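PDB 4PQZ: transcriptional protein SWT1 from Saccharomyces cerevisiae, which takes part in transcription, probably as an activator, and has RNA endonuclease activity as a whole protein, of which this chain is the C-terminal HEPN domain. Local coordinates for residues 47-52 with 138-143; 57-62 with 71-76. All coordinates share one frame; numbering follows the deposited sequence.

Contact 1: residues 47-52 with 138-143; sequences KETIFF and FLFSKF
The ring of Phe-52, on helix 35-62, reaches the turn of residues 138-143 with its CD2 and CE2 atoms, and two more phenylalanines, Phe-140 and Phe-143, receive it there. Its CG stands anti to the backbone N (chi1 168°), which carries the ring out to the turn, and the ring's own rotation about CB-CG presents the CD2-CE2 side. CE2 of Phe-52 comes 3.7 Å from CE2 of Phe-143, and CD2 of Phe-52 lies 3.9 Å from CZ of Phe-140. That CZ sits at the edge of the Phe-52 ring, near its plane. The planes of Phe-52 and Phe-140 are inclined at 45°, whereas Phe-52 and Phe-143 are nearly perpendicular at 83°. The three rings form an aromatic cluster at the point where helix 122-139 ends and the chain turns toward helix 145-163, in the all-helical HEPN fold of this domain. A type I beta turn from Phe-140 to Phe-143 brings its two end residues together, closed by Phe-143 N bonding to Phe-140 O at 2.8 Å, and CD2 of Phe-143 lies over one face of the Phe-140 ring, toward its rim. One turn back on the long helix, Thr-49 sends its methyl to the same ring: CG2, anti to the backbone N, lies 3.9 Å from CE1 of Phe-140, while OG1 hydrogen-bonds to Gln-45 O of its own helix. An alanine in place of Phe-52 would probably open a gap beside CE2 of Phe-143 and CZ of Phe-140, with His-56 also losing the ring it lies near. His-56 extends the cluster, its ring meeting that of Phe-143 edge-to-face, and Leu-151 of helix 145-163 touches both Thr-49 and Phe-140.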
ATOM      1  N   LYS A  47       4.665  -0.228   3.567  1.00 57.43           N
ATOM      2  CA  LYS A  47       3.893   0.498   4.588  1.00 67.91           C
ATOM      3  C   LYS A  47       3.956   2.018   4.421  1.00 68.96           C
ATOM      4  O   LYS A  47       2.918   2.682   4.368  1.00 69.41           O
ATOM      5  CB  LYS A  47       4.363   0.130   6.002  1.00 70.31           C
ATOM      6  CG  LYS A  47       3.617  -1.026   6.655  1.00 68.19           C
ATOM      7  CD  LYS A  47       4.246  -1.412   8.006  1.00 71.73           C
ATOM      8  CE  LYS A  47       4.001  -0.363   9.089  1.00 65.30           C
ATOM      9  NZ  LYS A  47       4.846  -0.594  10.304  1.00 62.06           N
ATOM     10  N   GLU A  48       5.169   2.561   4.343  1.00 68.88           N
ATOM     11  CA  GLU A  48       5.359   4.004   4.184  1.00 66.25           C
ATOM     12  C   GLU A  48       4.712   4.532   2.909  1.00 60.01           C
ATOM     13  O   GLU A  48       4.192   5.645   2.875  1.00 63.33           O
ATOM     14  CB  GLU A  48       6.843   4.357   4.180  1.00 70.66           C
ATOM     15  CG  GLU A  48       7.498   4.337   5.545  1.00 86.51           C
ATOM     16  CD  GLU A  48       8.978   4.658   5.467  1.00109.54           C
ATOM     17  OE1 GLU A  48       9.511   4.753   4.335  1.00113.48           O
ATOM     18  OE2 GLU A  48       9.607   4.817   6.533  1.00119.86           O
ATOM     19  N   THR A  49       4.740   3.715   1.864  1.00 50.12           N
ATOM     20  CA  THR A  49       4.222   4.107   0.559  1.00 47.92           C
ATOM     21  C   THR A  49       2.692   4.056   0.519  1.00 46.99           C
ATOM     22  O   THR A  49       2.046   4.872  -0.140  1.00 54.64           O
ATOM     23  CB  THR A  49       4.845   3.218  -0.569  1.00 54.90           C
ATOM     24  OG1 THR A  49       6.266   3.200  -0.417  1.00 46.33           O
ATOM     25  CG2 THR A  49       4.508   3.740  -1.946  1.00 40.34           C
ATOM     26  N   ILE A  50       2.114   3.096   1.228  1.00 54.32           N
ATOM     27  CA  ILE A  50       0.667   3.020   1.350  1.00 51.07           C
ATOM     28  C   ILE A  50       0.171   4.229   2.135  1.00 49.07           C
ATOM     29  O   ILE A  50      -0.825   4.856   1.780  1.00 49.91           O
ATOM     30  CB  ILE A  50       0.221   1.734   2.071  1.00 49.55           C
ATOM     31  CG1 ILE A  50       0.605   0.490   1.261  1.00 50.94           C
ATOM     32  CG2 ILE A  50      -1.284   1.752   2.296  1.00 47.35           C
ATOM     33  CD1 ILE A  50       0.529  -0.806   2.070  1.00 51.41           C
ATOM     34  N   PHE A  51       0.892   4.559   3.201  1.00 46.94           N
ATOM     35  CA  PHE A  51       0.505   5.655   4.084  1.00 50.62           C
ATOM     36  C   PHE A  51       0.582   6.981   3.343  1.00 57.89           C
ATOM     37  O   PHE A  51      -0.362   7.765   3.386  1.00 62.62           O
ATOM     38  CB  PHE A  51       1.374   5.688   5.350  1.00 49.83           C
ATOM     39  CG  PHE A  51       1.209   4.479   6.231  1.00 61.76           C
ATOM     40  CD1 PHE A  51       0.149   3.602   6.036  1.00 53.51           C
ATOM     41  CD2 PHE A  51       2.110   4.221   7.255  1.00 62.28           C
ATOM     42  CE1 PHE A  51      -0.007   2.489   6.838  1.00 51.89           C
ATOM     43  CE2 PHE A  51       1.958   3.109   8.067  1.00 57.91           C
ATOM     44  CZ  PHE A  51       0.897   2.241   7.857  1.00 55.01           C
ATOM     45  N   PHE A  52       1.699   7.211   2.650  1.00 49.57           N
ATOM     46  CA  PHE A  52       1.863   8.390   1.797  1.00 42.44           C
ATOM     47  C   PHE A  52       0.695   8.543   0.834  1.00 47.45           C
ATOM     48  O   PHE A  52       0.126   9.635   0.719  1.00 51.47           O
ATOM     49  CB  PHE A  52       3.180   8.332   0.994  1.00 55.14           C
ATOM     50  CG  PHE A  52       3.266   9.372  -0.112  1.00 51.25           C
ATOM     51  CD1 PHE A  52       3.595  10.697   0.178  1.00 53.64           C
ATOM     52  CD2 PHE A  52       3.006   9.027  -1.435  1.00 53.47           C
ATOM     53  CE1 PHE A  52       3.670  11.663  -0.837  1.00 64.97           C
ATOM     54  CE2 PHE A  52       3.081   9.980  -2.455  1.00 59.11           C
ATOM     55  CZ  PHE A  52       3.410  11.300  -2.154  1.00 64.89           C
ATOM     56  N   PHE A 138      -2.759   1.682  -8.569  1.00 41.89           N
ATOM     57  CA  PHE A 138      -4.077   2.326  -8.565  1.00 39.51           C
ATOM     58  C   PHE A 138      -4.133   3.516  -7.606  1.00 39.93           C
ATOM     59  O   PHE A 138      -4.696   4.554  -7.940  1.00 44.40           O
ATOM     60  CB  PHE A 138      -5.184   1.305  -8.252  1.00 44.18           C
ATOM     61  CG  PHE A 138      -5.264   0.179  -9.264  1.00 42.62           C
ATOM     62  CD1 PHE A 138      -5.654   0.445 -10.565  1.00 32.75           C
ATOM     63  CD2 PHE A 138      -4.931  -1.127  -8.912  1.00 40.43           C
ATOM     64  CE1 PHE A 138      -5.705  -0.575 -11.520  1.00 47.45           C
ATOM     65  CE2 PHE A 138      -4.979  -2.153  -9.850  1.00 52.96           C
ATOM     66  CZ  PHE A 138      -5.368  -1.879 -11.160  1.00 35.12           C
ATOM     67  N   LEU A 139      -3.514   3.367  -6.439  1.00 37.34           N
ATOM     68  CA  LEU A 139      -3.464   4.438  -5.448  1.00 33.43           C
ATOM     69  C   LEU A 139      -2.601   5.621  -5.892  1.00 33.99           C
ATOM     70  O   LEU A 139      -2.728   6.713  -5.337  1.00 36.14           O
ATOM     71  CB  LEU A 139      -2.985   3.927  -4.082  1.00 43.54           C
ATOM     72  CG  LEU A 139      -3.796   2.871  -3.318  1.00 40.08           C
ATOM     73  CD1 LEU A 139      -3.027   2.467  -2.062  1.00 31.32           C
ATOM     74  CD2 LEU A 139      -5.182   3.360  -2.963  1.00 33.71           C
ATOM     75  N   PHE A 140      -1.734   5.409  -6.888  1.00 40.69           N
ATOM     76  CA  PHE A 140      -0.912   6.500  -7.449  1.00 45.15           C
ATOM     77  C   PHE A 140      -1.498   7.060  -8.748  1.00 50.39           C
ATOM     78  O   PHE A 140      -0.957   8.009  -9.316  1.00 52.62           O
ATOM     79  CB  PHE A 140       0.534   6.032  -7.716  1.00 39.37           C
ATOM     80  CG  PHE A 140       1.472   6.214  -6.541  1.00 43.89           C
ATOM     81  CD1 PHE A 140       1.214   5.600  -5.322  1.00 42.55           C
ATOM     82  CD2 PHE A 140       2.615   6.994  -6.661  1.00 44.73           C
ATOM     83  CE1 PHE A 140       2.068   5.765  -4.249  1.00 40.90           C
ATOM     84  CE2 PHE A 140       3.480   7.164  -5.582  1.00 44.28           C
ATOM     85  CZ  PHE A 140       3.204   6.537  -4.376  1.00 43.54           C
ATOM     86  N   SER A 141      -2.607   6.475  -9.204  1.00 50.19           N
ATOM     87  CA  SER A 141      -3.087   6.687 -10.573  1.00 51.69           C
ATOM     88  C   SER A 141      -3.450   8.146 -10.927  1.00 48.47           C
ATOM     89  O   SER A 141      -3.578   8.490 -12.108  1.00 47.50           O
ATOM     90  CB  SER A 141      -4.259   5.751 -10.897  1.00 44.48           C
ATOM     91  OG  SER A 141      -5.445   6.153 -10.222  1.00 47.28           O
ATOM     92  N   LYS A 142      -3.609   8.995  -9.920  1.00 47.70           N
ATOM     93  CA  LYS A 142      -3.889  10.398 -10.183  1.00 43.20           C
ATOM     94  C   LYS A 142      -2.808  11.294  -9.615  1.00 50.63           C
ATOM     95  O   LYS A 142      -2.969  12.508  -9.564  1.00 62.50           O
ATOM     96  CB  LYS A 142      -5.260  10.804  -9.632  1.00 49.91           C
ATOM     97  CG  LYS A 142      -6.417  10.004 -10.234  1.00 53.84           C
ATOM     98  CD  LYS A 142      -7.738  10.619  -9.830  1.00 71.21           C
ATOM     99  CE  LYS A 142      -8.653  10.825 -11.023  1.00 82.15           C
ATOM    100  NZ  LYS A 142      -9.753  11.780 -10.677  1.00 89.60           N
ATOM    101  N   PHE A 143      -1.700  10.690  -9.194  1.00 53.00           N
ATOM    102  CA  PHE A 143      -0.573  11.467  -8.700  1.00 54.93           C
ATOM    103  C   PHE A 143       0.199  12.080  -9.879  1.00 50.62           C
ATOM    104  O   PHE A 143      -0.137  11.867 -11.056  1.00 37.54           O
ATOM    105  CB  PHE A 143       0.348  10.611  -7.822  1.00 52.26           C
ATOM    106  CG  PHE A 143      -0.243  10.244  -6.483  1.00 58.48           C
ATOM    107  CD1 PHE A 143      -1.533  10.647  -6.127  1.00 61.43           C
ATOM    108  CD2 PHE A 143       0.498   9.499  -5.569  1.00 48.49           C
ATOM    109  CE1 PHE A 143      -2.084  10.292  -4.881  1.00 56.19           C
ATOM    110  CE2 PHE A 143      -0.043   9.149  -4.310  1.00 51.49           C
ATOM    111  CZ  PHE A 143      -1.337   9.540  -3.970  1.00 40.14           C
TER

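Contact 2: residues 57-62 with 71-76; sequences TLRKEY and YNPDKL
The loop that leads from helix 35-62 to helix 79-88 folds back against the last turns of the helix it has just left, and residues 71-76 meet residues 57-62 there through a handful of side-chain contacts with no hydrogen bond between the two segments. Tyr-71 has the largest share. A chi1 of 166° turns the Tyr-71 ring away from its own N and back to the helix, where its CD2 lies 4.0 Å from CB of Leu-58. The aliphatic part of Arg-59 comes to the edge of the same ring, near its plane, with CG 4.3 Å from CE2 of Tyr-71. From CG to NE the arginine chain is extended, so the guanidinium is carried past the tyrosine to the proline two residues further on. There NH2 of Arg-59 lies 3.2 Å from CG of Pro-73, the two side chains crossing at about a right angle. The nitrogen of Pro-73 in turn sits 3.8 Å above one face of the Tyr-71 ring, toward its rim, so the loop bends over its own tyrosine. The polar ends of both main partners converge on one carboxylate: Asp-55 OD1 takes a hydrogen bond with Tyr-71 OH and a salt bridge with Arg-59 NE, which probably fixes how far each side chain can turn. Beyond the two segments, the Tyr-71 ring meets Tyr-85 of helix 79-88 edge-to-face, while Leu-58 packs on Phe-94 of helix 90-97, so the loop and the end of helix 35-62 are flanked by helices 79-88 and 90-97.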
ATOM      1  N   THR A  57      -4.051  11.492  -0.944  1.00 42.82           N
ATOM      2  CA  THR A  57      -5.349  11.443  -1.591  1.00 47.04           C
ATOM      3  C   THR A  57      -6.445  12.053  -0.675  1.00 53.33           C
ATOM      4  O   THR A  57      -7.289  12.824  -1.133  1.00 44.42           O
ATOM      5  CB  THR A  57      -5.655   9.989  -2.027  1.00 36.60           C
ATOM      6  OG1 THR A  57      -5.026   9.712  -3.290  1.00 44.05           O
ATOM      7  CG2 THR A  57      -7.174   9.708  -2.109  1.00 38.43           C
ATOM      8  N   LEU A  58      -6.391  11.742   0.618  1.00 47.36           N
ATOM      9  CA  LEU A  58      -7.375  12.251   1.574  1.00 61.31           C
ATOM     10  C   LEU A  58      -7.254  13.759   1.781  1.00 60.53           C
ATOM     11  O   LEU A  58      -8.256  14.479   1.783  1.00 50.04           O
ATOM     12  CB  LEU A  58      -7.262  11.527   2.914  1.00 50.25           C
ATOM     13  CG  LEU A  58      -8.173  10.310   3.145  1.00 51.30           C
ATOM     14  CD1 LEU A  58      -9.488  10.503   2.487  1.00 39.85           C
ATOM     15  CD2 LEU A  58      -7.630   9.154   2.523  1.00 47.57           C
ATOM     16  N   ARG A  59      -6.021  14.226   1.955  1.00 55.43           N
ATOM     17  CA  ARG A  59      -5.739  15.643   2.094  1.00 59.31           C
ATOM     18  C   ARG A  59      -6.146  16.439   0.850  1.00 54.08           C
ATOM     19  O   ARG A  59      -6.576  17.587   0.954  1.00 62.85           O
ATOM     20  CB  ARG A  59      -4.262  15.856   2.410  1.00 65.77           C
ATOM     21  CG  ARG A  59      -3.874  15.486   3.835  1.00 55.84           C
ATOM     22  CD  ARG A  59      -2.419  15.861   4.081  1.00 51.54           C
ATOM     23  NE  ARG A  59      -1.954  15.529   5.426  1.00 63.21           N
ATOM     24  CZ  ARG A  59      -2.072  16.336   6.479  1.00 73.73           C
ATOM     25  NH1 ARG A  59      -2.660  17.524   6.349  1.00 61.80           N
ATOM     26  NH2 ARG A  59      -1.615  15.951   7.666  1.00 76.44           N
ATOM     27  N   LYS A  60      -6.019  15.834  -0.321  1.00 46.54           N
ATOM     28  CA  LYS A  60      -6.434  16.490  -1.564  1.00 55.13           C
ATOM     29  C   LYS A  60      -7.959  16.546  -1.745  1.00 50.20           C
ATOM     30  O   LYS A  60      -8.507  17.565  -2.185  1.00 48.56           O
ATOM     31  CB  LYS A  60      -5.762  15.853  -2.788  1.00 57.92           C
ATOM     32  CG  LYS A  60      -6.112  16.549  -4.102  1.00 67.14           C
ATOM     33  CD  LYS A  60      -5.056  16.307  -5.179  1.00 86.12           C
ATOM     34  CE  LYS A  60      -5.349  17.155  -6.411  1.00 99.62           C
ATOM     35  NZ  LYS A  60      -5.684  18.569  -6.041  1.00101.23           N
ATOM     36  N   GLU A  61      -8.643  15.463  -1.396  1.00 50.89           N
ATOM     37  CA  GLU A  61     -10.105  15.485  -1.358  1.00 50.26           C
ATOM     38  C   GLU A  61     -10.687  16.473  -0.317  1.00 56.38           C
ATOM     39  O   GLU A  61     -11.607  17.235  -0.624  1.00 46.41           O
ATOM     40  CB  GLU A  61     -10.657  14.083  -1.107  1.00 45.13           C
ATOM     41  CG  GLU A  61     -12.161  13.952  -1.317  1.00 57.33           C
ATOM     42  CD  GLU A  61     -12.574  14.071  -2.776  1.00 67.44           C
ATOM     43  OE1 GLU A  61     -11.684  14.142  -3.652  1.00 74.56           O
ATOM     44  OE2 GLU A  61     -13.798  14.097  -3.043  1.00 66.59           O
ATOM     45  N   TYR A  62     -10.135  16.472   0.895  1.00 55.83           N
ATOM     46  CA  TYR A  62     -10.794  17.102   2.048  1.00 55.79           C
ATOM     47  C   TYR A  62     -10.117  18.358   2.611  1.00 64.47           C
ATOM     48  O   TYR A  62     -10.776  19.195   3.251  1.00 56.24           O
ATOM     49  CB  TYR A  62     -11.046  16.058   3.151  1.00 42.93           C
ATOM     50  CG  TYR A  62     -12.050  15.016   2.707  1.00 39.47           C
ATOM     51  CD1 TYR A  62     -13.367  15.382   2.480  1.00 51.27           C
ATOM     52  CD2 TYR A  62     -11.684  13.691   2.483  1.00 37.53           C
ATOM     53  CE1 TYR A  62     -14.301  14.484   2.063  1.00 39.48           C
ATOM     54  CE2 TYR A  62     -12.631  12.759   2.058  1.00 44.72           C
ATOM     55  CZ  TYR A  62     -13.945  13.171   1.849  1.00 41.90           C
ATOM     56  OH  TYR A  62     -14.926  12.313   1.433  1.00 48.34           O
ATOM     57  N   TYR A  71     -10.032  11.643   9.501  1.00 60.81           N
ATOM     58  CA  TYR A  71      -8.698  11.214   9.126  1.00 63.00           C
ATOM     59  C   TYR A  71      -7.647  11.966   9.935  1.00 69.47           C
ATOM     60  O   TYR A  71      -7.388  13.147   9.683  1.00 78.98           O
ATOM     61  CB  TYR A  71      -8.435  11.372   7.623  1.00 54.91           C
ATOM     62  CG  TYR A  71      -6.966  11.243   7.294  1.00 53.16           C
ATOM     63  CD1 TYR A  71      -6.274  10.069   7.577  1.00 58.96           C
ATOM     64  CD2 TYR A  71      -6.267  12.298   6.730  1.00 54.01           C
ATOM     65  CE1 TYR A  71      -4.934   9.946   7.304  1.00 56.86           C
ATOM     66  CE2 TYR A  71      -4.919  12.188   6.445  1.00 66.77           C
ATOM     67  CZ  TYR A  71      -4.258  11.007   6.734  1.00 63.49           C
ATOM     68  OH  TYR A  71      -2.916  10.893   6.463  1.00 58.32           O
ATOM     69  N   ASN A  72      -7.058  11.287  10.917  1.00 68.88           N
ATOM     70  CA  ASN A  72      -5.851  11.797  11.565  1.00 81.11           C
ATOM     71  C   ASN A  72      -4.623  10.985  11.141  1.00 79.24           C
ATOM     72  O   ASN A  72      -4.588   9.767  11.355  1.00 77.76           O
ATOM     73  CB  ASN A  72      -5.989  11.797  13.093  1.00 96.86           C
ATOM     74  CG  ASN A  72      -5.068  12.823  13.762  1.00110.89           C
ATOM     75  OD1 ASN A  72      -3.856  12.619  13.869  1.00111.83           O
ATOM     76  ND2 ASN A  72      -5.648  13.927  14.221  1.00118.21           N
ATOM     77  N   PRO A  73      -3.632  11.656  10.531  1.00 82.20           N
ATOM     78  CA  PRO A  73      -2.389  11.060  10.019  1.00 79.06           C
ATOM     79  C   PRO A  73      -1.695  10.157  11.052  1.00 79.69           C
ATOM     80  O   PRO A  73      -1.106   9.132  10.701  1.00 67.45           O
ATOM     81  CB  PRO A  73      -1.530  12.282   9.711  1.00 77.67           C
ATOM     82  CG  PRO A  73      -2.529  13.335   9.326  1.00 73.31           C
ATOM     83  CD  PRO A  73      -3.733  13.091  10.212  1.00 79.69           C
ATOM     84  N   ASP A  74      -1.775  10.556  12.318  1.00 91.06           N
ATOM     85  CA  ASP A  74      -1.492   9.702  13.455  1.00102.01           C
ATOM     86  C   ASP A  74      -2.903   9.371  13.920  1.00115.83           C
ATOM     87  O   ASP A  74      -3.488  10.150  14.658  1.00129.35           O
ATOM     88  CB  ASP A  74      -0.757  10.499  14.549  1.00113.95           C
ATOM     89  CG  ASP A  74       0.331  11.416  14.000  1.00120.76           C
ATOM     90  OD1 ASP A  74       1.504  11.003  13.977  1.00125.53           O
ATOM     91  OD2 ASP A  74       0.031  12.569  13.627  1.00118.73           O
ATOM     92  N   LYS A  75      -3.448   8.201  13.585  1.00115.11           N
ATOM     93  CA  LYS A  75      -2.727   6.939  13.472  1.00108.99           C
ATOM     94  C   LYS A  75      -2.992   6.173  12.172  1.00 90.01           C
ATOM     95  O   LYS A  75      -3.820   5.276  12.123  1.00 94.43           O
ATOM     96  CB  LYS A  75      -3.178   6.094  14.643  1.00119.57           C
ATOM     97  CG  LYS A  75      -2.492   4.772  14.867  1.00117.70           C
ATOM     98  CD  LYS A  75      -3.274   3.946  15.886  1.00110.49           C
ATOM     99  CE  LYS A  75      -2.696   3.990  17.303  1.00107.91           C
ATOM    100  NZ  LYS A  75      -3.614   3.415  18.325  1.00107.47           N
ATOM    101  N   LEU A  76      -2.241   6.529  11.139  1.00 73.61           N
ATOM    102  CA  LEU A  76      -2.010   5.652  10.017  1.00 70.02           C
ATOM    103  C   LEU A  76      -0.715   4.936  10.356  1.00 72.51           C
ATOM    104  O   LEU A  76       0.336   5.284   9.819  1.00 78.34           O
ATOM    105  CB  LEU A  76      -1.803   6.472   8.747  1.00 72.45           C
ATOM    106  CG  LEU A  76      -2.911   6.475   7.694  1.00 65.16           C
ATOM    107  CD1 LEU A  76      -2.377   7.025   6.372  1.00 47.17           C
ATOM    108  CD2 LEU A  76      -3.473   5.072   7.531  1.00 61.19           C
TER

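How the contacts relate
Helix 35-62 runs through both contacts: its middle, residues 47-52, takes part in contact 1, and its last turns, residues 57-62, in contact 2. Their centres lie about 12 Å apart. Contact 2 is local, closing the loop directly after that helix, and is nested within the much longer excursion of chain that contact 1 closes by bringing back the end of helix 122-139. The two also touch: CE2 of Phe-51 is 3.2 Å from O of Leu-76, and CE1 of Phe-143 is 3.4 Å from OG1 of Thr-57. Helix 35-62 is thus packed at its middle by the chain at the end of helix 122-139 and at its end by the loop that follows it, in this HEPN domain.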